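Local coordinates for TIGR00725 family protein (Thermotoga maritima, PDB 1RCU) that is of unknown function but belongs to the SLOG family of Rossmann-like proteins, consistent with binding of a nucleotide-like ligand, at residues A[64-69]-A[90-95]; A[82-87]-A[96-101]; A[137-142]-A[172-177]; A[146-151]-A[180-185]. All coordinates share one frame; numbering follows the deposited sequence.

Contact 1: residues A[64-69]-A[90-95]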
loop_
_atom_site.group_PDB
_atom_site.type_symbol
_atom_site.label_atom_id
_atom_site.label_comp_id
_atom_site.label_asym_id
_atom_site.label_seq_id
_atom_site.Cartn_x
_atom_site.Cartn_y
_atom_site.Cartn_z
ATOM N N GLY A 64 -7.925 -1.162 -15.148
ATOM C CA GLY A 64 -7.461 -2.212 -14.254
ATOM C C GLY A 64 -6.709 -3.371 -14.886
ATOM O O GLY A 64 -6.400 -4.339 -14.196
ATOM N N GLY A 65 -6.458 -3.283 -16.192
ATOM C CA GLY A 65 -5.689 -4.288 -16.916
ATOM C C GLY A 65 -6.154 -5.724 -17.107
ATOM O O GLY A 65 -5.507 -6.467 -17.850
ATOM N N ARG A 66 -7.243 -6.136 -16.467
ATOM C CA ARG A 66 -7.705 -7.515 -16.600
ATOM C C ARG A 66 -8.524 -7.756 -17.871
ATOM O O ARG A 66 -8.290 -7.144 -18.911
ATOM C CB ARG A 66 -8.555 -7.895 -15.384
ATOM C CG ARG A 66 -7.976 -7.507 -14.038
ATOM C CD ARG A 66 -7.108 -8.607 -13.421
ATOM N NE ARG A 66 -7.721 -9.944 -13.427
ATOM C CZ ARG A 66 -8.926 -10.253 -12.950
ATOM N NH1 ARG A 66 -9.701 -9.322 -12.412
ATOM N NH2 ARG A 66 -9.353 -11.509 -13.007
ATOM N N ASP A 67 -9.489 -8.665 -17.759
ATOM C CA ASP A 67 -10.379 -9.017 -18.863
ATOM C C ASP A 67 -11.641 -8.139 -18.875
ATOM O O ASP A 67 -11.593 -6.950 -18.538
ATOM C CB ASP A 67 -10.785 -10.499 -18.759
ATOM C CG ASP A 67 -11.173 -10.912 -17.332
ATOM O OD1 ASP A 67 -11.609 -10.053 -16.536
ATOM O OD2 ASP A 67 -11.052 -12.115 -17.015
ATOM N N GLY A 68 -12.758 -8.738 -19.278
ATOM C CA GLY A 68 -14.034 -8.038 -19.317
ATOM C C GLY A 68 -14.057 -6.727 -20.078
ATOM O O GLY A 68 -13.503 -6.624 -21.174
ATOM N N VAL A 69 -14.726 -5.734 -19.503
ATOM C CA VAL A 69 -14.818 -4.412 -20.113
ATOM C C VAL A 69 -13.422 -3.834 -20.369
ATOM O O VAL A 69 -13.183 -3.213 -21.405
ATOM C CB VAL A 69 -15.614 -3.424 -19.199
ATOM C CG1 VAL A 69 -15.311 -1.969 -19.562
ATOM C CG2 VAL A 69 -17.096 -3.677 -19.338
ATOM N N ASP A 90 -1.518 -7.222 -7.919
ATOM C CA ASP A 90 -0.456 -8.203 -7.738
ATOM C C ASP A 90 0.513 -8.182 -8.908
ATOM O O ASP A 90 0.761 -7.132 -9.501
ATOM C CB ASP A 90 -1.029 -9.616 -7.601
ATOM C CG ASP A 90 -0.854 -10.185 -6.200
ATOM O OD1 ASP A 90 -1.675 -9.863 -5.306
ATOM O OD2 ASP A 90 0.119 -10.945 -5.988
ATOM N N GLU A 91 1.049 -9.353 -9.238
ATOM C CA GLU A 91 1.987 -9.484 -10.342
ATOM C C GLU A 91 1.273 -10.133 -11.519
ATOM O O GLU A 91 1.831 -10.981 -12.217
ATOM C CB GLU A 91 3.196 -10.316 -9.909
ATOM C CG GLU A 91 4.009 -9.629 -8.817
ATOM C CD GLU A 91 5.310 -10.335 -8.495
ATOM O OE1 GLU A 91 5.260 -11.461 -7.960
ATOM O OE2 GLU A 91 6.385 -9.763 -8.779
ATOM N N GLU A 92 0.028 -9.708 -11.731
ATOM C CA GLU A 92 -0.810 -10.219 -12.807
ATOM C C GLU A 92 -0.207 -10.034 -14.195
ATOM O O GLU A 92 0.812 -9.370 -14.373
ATOM C CB GLU A 92 -2.195 -9.573 -12.772
ATOM C CG GLU A 92 -3.125 -10.196 -11.742
ATOM C CD GLU A 92 -4.568 -10.166 -12.192
ATOM O OE1 GLU A 92 -4.805 -10.415 -13.394
ATOM O OE2 GLU A 92 -5.460 -9.914 -11.354
ATOM N N ALA A 93 -0.856 -10.633 -15.182
ATOM C CA ALA A 93 -0.382 -10.594 -16.560
ATOM C C ALA A 93 -0.967 -9.462 -17.393
ATOM O O ALA A 93 -0.253 -8.790 -18.142
ATOM C CB ALA A 93 -0.678 -11.931 -17.223
ATOM N N GLY A 94 -2.276 -9.274 -17.271
ATOM C CA GLY A 94 -2.951 -8.234 -18.021
ATOM C C GLY A 94 -3.487 -8.740 -19.348
ATOM O O GLY A 94 -3.010 -9.738 -19.883
ATOM N N ASN A 95 -4.483 -8.050 -19.887
ATOM C CA ASN A 95 -5.053 -8.456 -21.157
ATOM C C ASN A 95 -4.005 -8.197 -22.242
ATOM O O ASN A 95 -3.117 -7.364 -22.065
ATOM C CB ASN A 95 -6.370 -7.699 -21.408
ATOM C CG ASN A 95 -6.169 -6.208 -21.630
ATOM O OD1 ASN A 95 -5.541 -5.795 -22.607
ATOM N ND2 ASN A 95 -6.706 -5.394 -20.725
#

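Contact 2: residues A[82-87]-A[96-101]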
loop_
_atom_site.group_PDB
_atom_site.type_symbol
_atom_site.label_atom_id
_atom_site.label_comp_id
_atom_site.label_asym_id
_atom_site.label_seq_id
_atom_site.Cartn_x
_atom_site.Cartn_y
_atom_site.Cartn_z
ATOM N N GLY A 82 -4.235 4.079 -30.396
ATOM C CA GLY A 82 -4.033 4.885 -29.215
ATOM C C GLY A 82 -3.217 4.101 -28.209
ATOM O O GLY A 82 -2.900 2.939 -28.439
ATOM N N THR A 83 -2.869 4.735 -27.098
ATOM C CA THR A 83 -2.102 4.074 -26.051
ATOM C C THR A 83 -3.001 3.796 -24.860
ATOM O O THR A 83 -3.783 4.653 -24.452
ATOM C CB THR A 83 -0.940 4.939 -25.531
ATOM O OG1 THR A 83 -0.061 5.261 -26.610
ATOM C CG2 THR A 83 -0.148 4.170 -24.451
ATOM N N VAL A 84 -2.894 2.597 -24.305
ATOM C CA VAL A 84 -3.692 2.231 -23.150
ATOM C C VAL A 84 -2.784 1.529 -22.149
ATOM O O VAL A 84 -2.073 0.572 -22.467
ATOM C CB VAL A 84 -4.913 1.347 -23.559
ATOM C CG1 VAL A 84 -4.466 0.201 -24.391
ATOM C CG2 VAL A 84 -5.678 0.863 -22.310
ATOM N N VAL A 85 -2.801 2.040 -20.929
ATOM C CA VAL A 85 -1.956 1.530 -19.858
ATOM C C VAL A 85 -2.748 0.794 -18.784
ATOM O O VAL A 85 -3.753 1.306 -18.280
ATOM C CB VAL A 85 -1.192 2.696 -19.205
ATOM C CG1 VAL A 85 -0.434 2.196 -17.970
ATOM C CG2 VAL A 85 -0.246 3.324 -20.218
ATOM N N GLY A 86 -2.274 -0.401 -18.434
ATOM C CA GLY A 86 -2.940 -1.195 -17.421
ATOM C C GLY A 86 -2.243 -1.195 -16.074
ATOM O O GLY A 86 -1.021 -1.315 -15.993
ATOM N N ILE A 87 -3.030 -1.042 -15.016
ATOM C CA ILE A 87 -2.517 -1.050 -13.644
ATOM C C ILE A 87 -3.020 -2.385 -13.113
ATOM O O ILE A 87 -4.212 -2.562 -12.889
ATOM C CB ILE A 87 -3.131 0.093 -12.803
ATOM C CG1 ILE A 87 -2.910 1.439 -13.497
ATOM C CG2 ILE A 87 -2.506 0.131 -11.426
ATOM C CD1 ILE A 87 -1.505 1.943 -13.459
ATOM N N PRO A 96 -4.084 -8.920 -23.373
ATOM C CA PRO A 96 -3.122 -8.758 -24.467
ATOM C C PRO A 96 -3.194 -7.512 -25.355
ATOM O O PRO A 96 -2.621 -7.501 -26.447
ATOM C CB PRO A 96 -3.311 -10.038 -25.273
ATOM C CG PRO A 96 -4.776 -10.264 -25.153
ATOM C CD PRO A 96 -5.017 -10.022 -23.666
ATOM N N TYR A 97 -3.863 -6.458 -24.902
ATOM C CA TYR A 97 -3.939 -5.253 -25.719
ATOM C C TYR A 97 -3.295 -4.072 -25.025
ATOM O O TYR A 97 -3.297 -2.967 -25.555
ATOM C CB TYR A 97 -5.387 -4.918 -26.028
ATOM C CG TYR A 97 -6.120 -6.001 -26.777
ATOM C CD1 TYR A 97 -5.917 -6.196 -28.154
ATOM C CD2 TYR A 97 -7.025 -6.838 -26.110
ATOM C CE1 TYR A 97 -6.601 -7.192 -28.837
ATOM C CE2 TYR A 97 -7.702 -7.840 -26.787
ATOM C CZ TYR A 97 -7.490 -8.010 -28.144
ATOM O OH TYR A 97 -8.165 -9.008 -28.795
ATOM N N LEU A 98 -2.722 -4.313 -23.851
ATOM C CA LEU A 98 -2.100 -3.247 -23.096
ATOM C C LEU A 98 -0.826 -2.719 -23.758
ATOM O O LEU A 98 0.058 -3.492 -24.135
ATOM C CB LEU A 98 -1.805 -3.725 -21.670
ATOM C CG LEU A 98 -3.002 -4.085 -20.792
ATOM C CD1 LEU A 98 -2.491 -4.603 -19.456
ATOM C CD2 LEU A 98 -3.899 -2.871 -20.599
ATOM N N SER A 99 -0.738 -1.400 -23.914
ATOM C CA SER A 99 0.447 -0.797 -24.508
ATOM C C SER A 99 1.559 -0.978 -23.493
ATOM O O SER A 99 2.692 -1.256 -23.846
ATOM C CB SER A 99 0.233 0.694 -24.763
ATOM O OG SER A 99 -0.825 0.913 -25.676
ATOM N N VAL A 100 1.212 -0.813 -22.226
ATOM C CA VAL A 100 2.137 -0.962 -21.118
ATOM C C VAL A 100 1.336 -1.633 -20.007
ATOM O O VAL A 100 0.196 -1.251 -19.771
ATOM C CB VAL A 100 2.605 0.413 -20.580
ATOM C CG1 VAL A 100 3.413 0.242 -19.294
ATOM C CG2 VAL A 100 3.408 1.134 -21.646
ATOM N N ALA A 101 1.929 -2.627 -19.348
ATOM C CA ALA A 101 1.298 -3.327 -18.233
ATOM C C ALA A 101 2.112 -2.975 -16.985
ATOM O O ALA A 101 3.322 -3.228 -16.924
ATOM C CB ALA A 101 1.322 -4.845 -18.464
#

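Contact 3: residues A[137-142]-A[172-177]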
loop_
_atom_site.group_PDB
_atom_site.type_symbol
_atom_site.label_atom_id
_atom_site.label_comp_id
_atom_site.label_asym_id
_atom_site.label_seq_id
_atom_site.Cartn_x
_atom_site.Cartn_y
_atom_site.Cartn_z
ATOM N N GLY A 137 -14.681 5.778 -4.920
ATOM C CA GLY A 137 -13.321 6.209 -4.660
ATOM C C GLY A 137 -12.979 7.411 -5.513
ATOM O O GLY A 137 -12.398 8.377 -5.019
ATOM N N ALA A 138 -13.348 7.346 -6.789
ATOM C CA ALA A 138 -13.097 8.440 -7.727
ATOM C C ALA A 138 -13.656 9.745 -7.169
ATOM O O ALA A 138 -13.001 10.796 -7.197
ATOM C CB ALA A 138 -13.744 8.124 -9.087
ATOM N N TYR A 139 -14.878 9.657 -6.655
ATOM C CA TYR A 139 -15.574 10.799 -6.083
ATOM C C TYR A 139 -14.897 11.351 -4.825
ATOM O O TYR A 139 -14.813 12.564 -4.627
ATOM C CB TYR A 139 -17.017 10.402 -5.791
ATOM C CG TYR A 139 -17.789 11.404 -4.972
ATOM C CD1 TYR A 139 -17.820 11.327 -3.570
ATOM C CD2 TYR A 139 -18.489 12.430 -5.591
ATOM C CE1 TYR A 139 -18.517 12.244 -2.818
ATOM C CE2 TYR A 139 -19.211 13.351 -4.843
ATOM C CZ TYR A 139 -19.216 13.250 -3.458
ATOM O OH TYR A 139 -19.949 14.155 -2.726
ATOM N N ALA A 140 -14.412 10.458 -3.971
ATOM C CA ALA A 140 -13.750 10.882 -2.749
ATOM C C ALA A 140 -12.449 11.605 -3.067
ATOM O O ALA A 140 -11.981 12.409 -2.270
ATOM C CB ALA A 140 -13.474 9.689 -1.881
ATOM N N LEU A 141 -11.878 11.320 -4.238
ATOM C CA LEU A 141 -10.616 11.923 -4.677
ATOM C C LEU A 141 -10.802 13.185 -5.553
ATOM O O LEU A 141 -9.831 13.799 -5.980
ATOM C CB LEU A 141 -9.776 10.881 -5.448
ATOM C CG LEU A 141 -9.313 9.587 -4.748
ATOM C CD1 LEU A 141 -8.434 8.750 -5.707
ATOM C CD2 LEU A 141 -8.521 9.933 -3.490
ATOM N N GLY A 142 -12.046 13.555 -5.830
ATOM C CA GLY A 142 -12.292 14.731 -6.645
ATOM C C GLY A 142 -12.188 14.513 -8.150
ATOM O O GLY A 142 -11.974 15.456 -8.921
ATOM N N ARG A 172 -20.476 17.017 -1.361
ATOM C CA ARG A 172 -20.556 17.257 -2.793
ATOM C C ARG A 172 -19.198 17.492 -3.434
ATOM O O ARG A 172 -19.004 18.457 -4.163
ATOM C CB ARG A 172 -21.458 18.454 -3.074
ATOM C CG ARG A 172 -22.898 18.265 -2.663
ATOM C CD ARG A 172 -23.255 19.168 -1.504
ATOM N NE ARG A 172 -24.578 18.855 -0.966
ATOM C CZ ARG A 172 -25.713 19.018 -1.641
ATOM N NH1 ARG A 172 -25.688 19.498 -2.881
ATOM N NH2 ARG A 172 -26.872 18.688 -1.081
ATOM N N ILE A 173 -18.261 16.598 -3.162
ATOM C CA ILE A 173 -16.906 16.718 -3.670
ATOM C C ILE A 173 -16.801 17.013 -5.167
ATOM O O ILE A 173 -16.136 17.968 -5.548
ATOM C CB ILE A 173 -16.121 15.456 -3.306
ATOM C CG1 ILE A 173 -16.263 15.220 -1.800
ATOM C CG2 ILE A 173 -14.660 15.615 -3.681
ATOM C CD1 ILE A 173 -15.691 13.893 -1.296
ATOM N N VAL A 174 -17.440 16.206 -6.010
ATOM C CA VAL A 174 -17.390 16.433 -7.454
ATOM C C VAL A 174 -18.636 15.831 -8.103
ATOM O O VAL A 174 -19.241 14.910 -7.560
ATOM C CB VAL A 174 -16.101 15.837 -8.085
ATOM C CG1 VAL A 174 -16.032 14.339 -7.835
ATOM C CG2 VAL A 174 -16.058 16.132 -9.576
ATOM N N GLU A 175 -19.035 16.358 -9.254
ATOM C CA GLU A 175 -20.252 15.885 -9.907
ATOM C C GLU A 175 -20.136 14.532 -10.610
ATOM O O GLU A 175 -19.134 14.226 -11.257
ATOM C CB GLU A 175 -20.753 16.927 -10.914
ATOM C CG GLU A 175 -22.123 16.577 -11.495
ATOM C CD GLU A 175 -22.589 17.511 -12.612
ATOM O OE1 GLU A 175 -22.181 18.688 -12.620
ATOM O OE2 GLU A 175 -23.386 17.070 -13.473
ATOM N N ILE A 176 -21.172 13.719 -10.471
ATOM C CA ILE A 176 -21.202 12.433 -11.138
ATOM C C ILE A 176 -22.046 12.629 -12.390
ATOM O O ILE A 176 -23.266 12.735 -12.311
ATOM C CB ILE A 176 -21.876 11.363 -10.281
ATOM C CG1 ILE A 176 -21.148 11.210 -8.945
ATOM C CG2 ILE A 176 -21.901 10.045 -11.040
ATOM C CD1 ILE A 176 -19.704 10.774 -9.067
ATOM N N HIS A 177 -21.401 12.693 -13.546
ATOM C CA HIS A 177 -22.136 12.874 -14.790
ATOM C C HIS A 177 -22.745 11.560 -15.295
ATOM O O HIS A 177 -22.305 10.454 -14.940
ATOM C CB HIS A 177 -21.212 13.457 -15.865
ATOM C CG HIS A 177 -20.565 14.747 -15.465
ATOM N ND1 HIS A 177 -19.524 14.811 -14.565
ATOM C CD2 HIS A 177 -20.837 16.025 -15.821
ATOM C CE1 HIS A 177 -19.183 16.075 -14.383
ATOM N NE2 HIS A 177 -19.965 16.829 -15.135
#

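Contact 4: residues A[146-151]-A[180-185]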
loop_
_atom_site.group_PDB
_atom_site.type_symbol
_atom_site.label_atom_id
_atom_site.label_comp_id
_atom_site.label_asym_id
_atom_site.label_seq_id
_atom_site.Cartn_x
_atom_site.Cartn_y
_atom_site.Cartn_z
ATOM N N ILE A 146 -18.129 9.804 -15.184
ATOM C CA ILE A 146 -19.166 9.804 -16.191
ATOM C C ILE A 146 -19.694 8.378 -16.247
ATOM O O ILE A 146 -18.963 7.455 -16.600
ATOM C CB ILE A 146 -18.629 10.205 -17.569
ATOM C CG1 ILE A 146 -18.058 11.625 -17.495
ATOM C CG2 ILE A 146 -19.764 10.100 -18.623
ATOM C CD1 ILE A 146 -17.301 12.043 -18.738
ATOM N N LEU A 147 -20.955 8.196 -15.868
ATOM C CA LEU A 147 -21.568 6.871 -15.881
ATOM C C LEU A 147 -22.134 6.675 -17.271
ATOM O O LEU A 147 -22.846 7.547 -17.789
ATOM C CB LEU A 147 -22.722 6.778 -14.859
ATOM C CG LEU A 147 -22.533 7.220 -13.395
ATOM C CD1 LEU A 147 -23.855 7.120 -12.629
ATOM C CD2 LEU A 147 -21.473 6.356 -12.711
ATOM N N LEU A 148 -21.805 5.552 -17.897
ATOM C CA LEU A 148 -22.331 5.274 -19.226
ATOM C C LEU A 148 -23.562 4.414 -18.949
ATOM O O LEU A 148 -23.467 3.202 -18.792
ATOM C CB LEU A 148 -21.292 4.518 -20.061
ATOM C CG LEU A 148 -21.541 4.497 -21.570
ATOM C CD1 LEU A 148 -21.750 5.919 -22.121
ATOM C CD2 LEU A 148 -20.362 3.842 -22.246
ATOM N N ARG A 149 -24.708 5.072 -18.850
ATOM C CA ARG A 149 -25.977 4.421 -18.540
ATOM C C ARG A 149 -26.455 3.382 -19.541
ATOM O O ARG A 149 -26.052 3.376 -20.700
ATOM C CB ARG A 149 -27.049 5.497 -18.364
ATOM C CG ARG A 149 -26.578 6.595 -17.456
ATOM C CD ARG A 149 -26.389 6.097 -16.047
ATOM N NE ARG A 149 -27.561 6.475 -15.275
ATOM C CZ ARG A 149 -28.678 5.769 -15.220
ATOM N NH1 ARG A 149 -28.786 4.624 -15.874
ATOM N NH2 ARG A 149 -29.695 6.250 -14.547
ATOM N N GLY A 150 -27.335 2.506 -19.069
ATOM C CA GLY A 150 -27.871 1.472 -19.926
ATOM C C GLY A 150 -26.964 0.266 -19.965
ATOM O O GLY A 150 -27.353 -0.781 -20.462
ATOM N N THR A 151 -25.761 0.393 -19.415
ATOM C CA THR A 151 -24.793 -0.700 -19.420
ATOM C C THR A 151 -24.918 -1.611 -18.201
ATOM O O THR A 151 -24.105 -2.519 -18.003
ATOM C CB THR A 151 -23.357 -0.152 -19.490
ATOM O OG1 THR A 151 -23.078 0.628 -18.314
ATOM C CG2 THR A 151 -23.188 0.718 -20.735
ATOM N N TRP A 180 -25.782 8.531 -22.023
ATOM C CA TRP A 180 -26.424 7.323 -22.528
ATOM C C TRP A 180 -25.824 6.880 -23.838
ATOM O O TRP A 180 -26.347 5.993 -24.499
ATOM C CB TRP A 180 -27.921 7.549 -22.715
ATOM C CG TRP A 180 -28.618 7.759 -21.425
ATOM C CD1 TRP A 180 -28.688 8.920 -20.698
ATOM C CD2 TRP A 180 -29.299 6.767 -20.665
ATOM N NE1 TRP A 180 -29.376 8.702 -19.522
ATOM C CE2 TRP A 180 -29.761 7.385 -19.482
ATOM C CE3 TRP A 180 -29.561 5.404 -20.865
ATOM C CZ2 TRP A 180 -30.476 6.688 -18.509
ATOM C CZ3 TRP A 180 -30.276 4.701 -19.887
ATOM C CH2 TRP A 180 -30.723 5.346 -18.728
ATOM N N THR A 181 -24.702 7.474 -24.203
ATOM C CA THR A 181 -24.078 7.151 -25.472
ATOM C C THR A 181 -22.597 7.458 -25.412
ATOM O O THR A 181 -22.188 8.362 -24.688
ATOM C CB THR A 181 -24.760 7.980 -26.576
ATOM O OG1 THR A 181 -25.536 7.110 -27.399
ATOM C CG2 THR A 181 -23.764 8.717 -27.415
ATOM N N VAL A 182 -21.790 6.711 -26.157
ATOM C CA VAL A 182 -20.358 6.969 -26.154
ATOM C C VAL A 182 -20.114 8.397 -26.623
ATOM O O VAL A 182 -19.333 9.140 -26.017
ATOM C CB VAL A 182 -19.592 5.992 -27.079
ATOM C CG1 VAL A 182 -18.099 6.284 -27.036
ATOM C CG2 VAL A 182 -19.858 4.570 -26.643
ATOM N N GLU A 183 -20.801 8.788 -27.688
ATOM C CA GLU A 183 -20.632 10.131 -28.217
ATOM C C GLU A 183 -20.974 11.167 -27.148
ATOM O O GLU A 183 -20.314 12.205 -27.046
ATOM C CB GLU A 183 -21.501 10.330 -29.458
ATOM C CG GLU A 183 -21.239 11.636 -30.178
ATOM C CD GLU A 183 -22.009 11.746 -31.478
ATOM O OE1 GLU A 183 -23.248 11.908 -31.430
ATOM O OE2 GLU A 183 -21.366 11.665 -32.550
ATOM N N GLU A 184 -21.992 10.872 -26.345
ATOM C CA GLU A 184 -22.401 11.780 -25.283
ATOM C C GLU A 184 -21.303 11.834 -24.219
ATOM O O GLU A 184 -20.963 12.904 -23.721
ATOM C CB GLU A 184 -23.721 11.308 -24.658
ATOM C CG GLU A 184 -24.441 12.363 -23.839
ATOM C CD GLU A 184 -25.757 11.859 -23.279
ATOM O OE1 GLU A 184 -26.397 10.999 -23.927
ATOM O OE2 GLU A 184 -26.163 12.339 -22.201
ATOM N N ALA A 185 -20.746 10.670 -23.892
ATOM C CA ALA A 185 -19.681 10.551 -22.895
ATOM C C ALA A 185 -18.442 11.398 -23.207
ATOM O O ALA A 185 -17.982 12.178 -22.372
ATOM C CB ALA A 185 -19.269 9.087 -22.747
#

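Contact 1: residues A[64-69]-A[90-95]
The turn at Gly65 meets the loop at Gly94, their CA atoms 4.9 Å apart, and Asn95 N donates to Gly65 O over 2.8 Å. The same carbonyl oxygen receives a CA-H from Gly94, at 3.1 Å. Both glycines fit their backbone: Gly65 has a positive phi, and at Gly94 a side-chain carbon would jam against the preceding carbonyl while lying close to Gly65 O. Asn95 continues the pairing with its amide, whose ND2 reaches Arg66 O at 3.0 Å, approaching in the plane of that carbonyl; the oxygen in turn lies almost in the Asn95 amide plane. The asparagine CG sits between the backbone N and the carbonyl carbon (chi1 67°), which turns the amide toward Arg66 O, while OD1 takes the N-H of Tyr97 in an Asx turn. Asparagine thus serves as donor to one segment and acceptor to its own. Farther along, the bent chain of Arg66 turns back to Glu92, where NE and OE1 form a salt bridge of 3.0 Å. The carboxylate oxygen meets the edge of the guanidinium, but the two planes are 71° apart, so this is no flat, two-pronged pairing. Segment 64-69 carries the glycine-rich turn after strand 60-63 and runs into helix 68-79. Asn95 leans on Glu71 and Ser74 of that helix, while Arg66 and Glu92 both pack on Phe108 of helix 108-116.

Contact 2: residues A[82-87]-A[96-101]
Peptide groups are the flat units that meet here, in parallel strands with the side chains of Val85 and Val100 on one face of the sheet and the methyl of Ala101 on the other, where Gly86 presents only its backbone. Val85 and Val100 run alongside each other in the same direction, with CG2 of Val85 4.1 Å from CB of Val100. On the other face Leu98 lays its CD2 3.7 Å from Gly86 N. Glycine suits this spot, because a side-chain carbon there would collide with Leu98 CD1. The backbone ladder consists of Gly86 N to Val100 O, 2.9 Å and nearly straight at 174°, and Ser99 N to Val84 O at 2.8 Å. Before the strand proper begins, Ser99 takes over as acceptor: its OG stands beside its own backbone N (chi1 -62°) and receives Val84 N at 3.0 Å. With an alanine in place of Ser99, the Val84 N-H would probably lack this acceptor and the start of the pairing weaken. Backbone bonds join this pair, while Val85 turns its own to strand 60-63, and the valine side chains give an apolar face that packs on Val85 and Val100 of a second subunit.

Contact 3: residues A[137-142]-A[172-177]
A Schellman motif ends helix 129-140, and its Gly142, together with Tyr139 one turn earlier, meets Ile173 and Val174 of the loop that leads into strand 176-179. Gly142 has a positive phi and would be jammed by any side chain; its bare CA lies 3.9 Å from Ile173 CG2. With CG anti to the backbone N (chi1 170°), the Tyr139 ring swings from the helix toward the loop. Ile173 CB lies over one face of the ring, displaced toward its rim, in a CH-pi contact 4.0 Å from the centroid, and Ile173 CD1 reaches Tyr139 CE1 at 3.6 Å. At the ring edge lies the backbone oxygen of Val174, while CG1 of Val174 touches CD2 of the ring at 3.8 Å and CD1 of Ile176 approaches obliquely. The hydroxyl accepts a weak bond from Ile173 N, 3.0 Å long, and is also hydrogen-bonded to Asp169. Tyrosine suits a place needing a broad apolar plate with a polar end. A neighbouring subunit, the third, sets its Ile129 against Tyr139 and Ala140. This fits a Rossmann-like fold, a parallel sheet with helices packed against it; here a helix end meets the loop into strand 176-179, outermost within the chain.

Contact 4: residues A[146-151]-A[180-185]
Chi1 of -67° and chi2 of 81° at Trp180 fold its indole back over Arg149, although the tryptophan side chain sets out away from that segment. The six-membered ring lies flat over Arg149 CB, which sits above its centre in a CH-pi contact 3.3 Å from the centroid. Beyond CB the arginine chain bends at chi2 and chi3, bringing its guanidinium back to the outer rim of the ring. There NH1 comes within 3.5 Å of Trp180 CH2, with the two planes tilted 40° to each other. Gly150, whose positive phi suits glycine in the type II turn, passes close to the indole with its N 3.8 Å from CZ3. Deeper in, Leu148 CD1 rests 4.1 Å from Ala185 CB and Ile146 CG2 lies 4.3 Å from that same methyl, small enough to let helix 182-190 come close. Replacing Arg149 with an alanine would probably keep CB over the ring but lose the guanidinium beside its rim and leave Asp156 without its charged mate. The contact thus combines a CH-pi stack and a guanidinium beside the ring with methyl packing, while NH1 is met by Asp156 of helix 153-157 and NE by Gln178 of strand 176-179.

How the contacts relate
The four contacts fall into two pairs on opposite sides of the chain's centre. Contacts 1 and 2 have centres 10 Å apart and touch directly, Gly65 O resting 3.9 Å from Leu98 CD1, so the glycine-rich turn abuts the strand pair at one edge of the sheet. Contacts 3 and 4, with centres 17 Å apart, join through neighbouring strands 145-148 and 176-179 at the other edge, where His177 O and Leu147 N lie 2.8 Å apart, probably hydrogen-bonded. Between the pairs, centres are 22 to 25 Å apart and none touch. Contact 2 packs on a second subunit, which contact 1 reaches only by long, weak ion pairs of Glu91, and contact 3 packs on a third.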